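Local coordinates for ThiS/MoaD family protein (Amycolatopsis orientalis, PDB 4N6E) that probably serves as a sulphur carrier, delivering sulphur to the thiosugar synthase BexX with which it forms a complex, at residues Y59-D64 / G78-I83. Numbering follows the deposited sequence.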
loop_
_atom_site.group_PDB
_atom_site.type_symbol
_atom_site.label_atom_id
_atom_site.label_comp_id
_atom_site.label_asym_id
_atom_site.label_seq_id
_atom_site.Cartn_x
_atom_site.Cartn_y
_atom_site.Cartn_z
ATOM N N TYR B 59 20.515 8.470 -40.821
ATOM C CA TYR B 59 21.779 7.803 -41.072
ATOM C C TYR B 59 21.968 7.515 -42.559
ATOM O O TYR B 59 20.998 7.210 -43.270
ATOM C CB TYR B 59 21.856 6.514 -40.262
ATOM C CG TYR B 59 21.722 6.774 -38.790
ATOM C CD1 TYR B 59 20.461 6.899 -38.197
ATOM C CD2 TYR B 59 22.843 6.919 -37.986
ATOM C CE1 TYR B 59 20.331 7.162 -36.844
ATOM C CE2 TYR B 59 22.724 7.178 -36.631
ATOM C CZ TYR B 59 21.466 7.300 -36.069
ATOM O OH TYR B 59 21.340 7.556 -34.731
ATOM N N VAL B 60 23.221 7.652 -43.013
ATOM C CA VAL B 60 23.668 7.187 -44.339
ATOM C C VAL B 60 24.600 5.983 -44.140
ATOM O O VAL B 60 25.624 6.102 -43.466
ATOM C CB VAL B 60 24.387 8.306 -45.117
ATOM C CG1 VAL B 60 24.987 7.778 -46.415
ATOM C CG2 VAL B 60 23.420 9.441 -45.409
ATOM N N ASN B 61 24.233 4.834 -44.721
ATOM C CA ASN B 61 24.875 3.533 -44.421
ATOM C C ASN B 61 25.337 3.450 -42.963
ATOM O O ASN B 61 26.515 3.217 -42.694
ATOM C CB ASN B 61 26.059 3.251 -45.362
ATOM C CG ASN B 61 25.722 3.488 -46.829
ATOM O OD1 ASN B 61 24.734 2.962 -47.352
ATOM N ND2 ASN B 61 26.552 4.282 -47.504
ATOM N N ASP B 62 24.399 3.688 -42.041
ATOM C CA ASP B 62 24.629 3.609 -40.586
ATOM C C ASP B 62 25.555 4.696 -39.963
ATOM O O ASP B 62 25.987 4.560 -38.816
ATOM C CB ASP B 62 25.095 2.187 -40.172
ATOM C CG ASP B 62 23.962 1.127 -40.229
ATOM O OD1 ASP B 62 22.759 1.481 -40.296
ATOM O OD2 ASP B 62 24.294 -0.082 -40.188
ATOM N N GLU B 63 25.822 5.783 -40.682
ATOM C CA GLU B 63 26.592 6.900 -40.124
ATOM C C GLU B 63 25.676 8.090 -39.883
ATOM O O GLU B 63 25.012 8.555 -40.802
ATOM C CB GLU B 63 27.721 7.328 -41.072
ATOM C CG GLU B 63 28.954 6.428 -41.074
ATOM C CD GLU B 63 30.081 6.980 -41.953
ATOM O OE1 GLU B 63 30.389 8.196 -41.846
ATOM O OE2 GLU B 63 30.665 6.201 -42.753
ATOM N N ASP B 64 25.656 8.594 -38.654
ATOM C CA ASP B 64 24.814 9.735 -38.299
ATOM C C ASP B 64 25.244 10.968 -39.087
ATOM O O ASP B 64 26.389 11.427 -38.970
ATOM C CB ASP B 64 24.899 10.012 -36.794
ATOM C CG ASP B 64 23.961 11.126 -36.332
ATOM O OD1 ASP B 64 23.534 11.955 -37.164
ATOM O OD2 ASP B 64 23.662 11.175 -35.119
ATOM N N GLY B 78 23.248 3.930 -54.457
ATOM C CA GLY B 78 23.391 2.630 -53.789
ATOM C C GLY B 78 23.465 2.734 -52.270
ATOM O O GLY B 78 23.450 1.714 -51.575
ATOM N N ASP B 79 23.555 3.964 -51.758
ATOM C CA ASP B 79 23.551 4.214 -50.317
ATOM C C ASP B 79 22.180 3.886 -49.726
ATOM O O ASP B 79 21.162 4.003 -50.409
ATOM C CB ASP B 79 23.893 5.687 -50.011
ATOM C CG ASP B 79 25.394 5.994 -50.105
ATOM O OD1 ASP B 79 26.224 5.063 -50.160
ATOM O OD2 ASP B 79 25.747 7.191 -50.103
ATOM N N THR B 80 22.171 3.460 -48.464
ATOM C CA THR B 80 20.933 3.288 -47.695
ATOM C C THR B 80 20.770 4.453 -46.723
ATOM O O THR B 80 21.718 4.817 -46.026
ATOM C CB THR B 80 20.936 1.974 -46.889
ATOM O OG1 THR B 80 21.038 0.863 -47.788
ATOM C CG2 THR B 80 19.647 1.830 -46.059
ATOM N N LEU B 81 19.567 5.016 -46.668
ATOM C CA LEU B 81 19.282 6.154 -45.807
ATOM C C LEU B 81 18.173 5.800 -44.802
ATOM O O LEU B 81 17.018 5.569 -45.188
ATOM C CB LEU B 81 18.895 7.363 -46.660
ATOM C CG LEU B 81 18.809 8.720 -45.944
ATOM C CD1 LEU B 81 19.459 9.820 -46.768
ATOM C CD2 LEU B 81 17.377 9.112 -45.594
ATOM N N THR B 82 18.533 5.754 -43.515
ATOM C CA THR B 82 17.600 5.366 -42.465
ATOM C C THR B 82 17.093 6.566 -41.687
ATOM O O THR B 82 17.876 7.414 -41.289
ATOM C CB THR B 82 18.248 4.414 -41.457
ATOM O OG1 THR B 82 18.967 3.389 -42.148
ATOM C CG2 THR B 82 17.187 3.779 -40.583
ATOM N N ILE B 83 15.782 6.607 -41.457
ATOM C CA ILE B 83 15.145 7.594 -40.586
ATOM C C ILE B 83 14.798 6.952 -39.247
ATOM O O ILE B 83 14.101 5.947 -39.193
ATOM C CB ILE B 83 13.863 8.152 -41.207
ATOM C CG1 ILE B 83 14.133 8.621 -42.637
ATOM C CG2 ILE B 83 13.326 9.291 -40.348
ATOM C CD1 ILE B 83 12.928 9.214 -43.347
#
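Asn61 and Thr80 lock together where two antiparallel strands of this ubiquitin-like (beta-grasp) fold meet, 56-60 and the central strand 80-88. Tyr59 and Thr82 form the hydrogen-bonded pair, joined both ways, Tyr59 N to Thr82 O and Thr82 N to Tyr59 O, each at 2.9 Å. Past Val60 the chain reverses in a type I' turn to Glu63, and Asn61, its first corner, adds one more backbone bond just beyond the last bridge, Asn61 N to Thr80 O at 2.8 Å. The Asn61 side chain then takes over from the backbone. CB leads to CG, set beside its own backbone N (chi1 -48°), which turns the amide to the opposite strand. There Asn61 OD1 accepts the N-H of Thr80, with Thr80 N at 2.8 Å and the bond almost straight at the hydrogen (174°), while Asn61 ND2 donates a hydrogen bond to Asp79 OD1, also at 2.8 Å. The amide and carboxylate planes stand 78° apart, and Asn61 ND2 meets Asp79 OD1 from above the carboxylate plane. An alanine in place of Asp79 would probably leave the Asn61 ND2 and the backbone N of Lys76, now bonded to Asp79 OD2, without their acceptors. Val60 CG2 lies 4.2 Å from Leu81 CD1 on the sheet face they share; the other methyl, Val60 CG1, reaches instead to Asp79 OD2 at 3.8 Å.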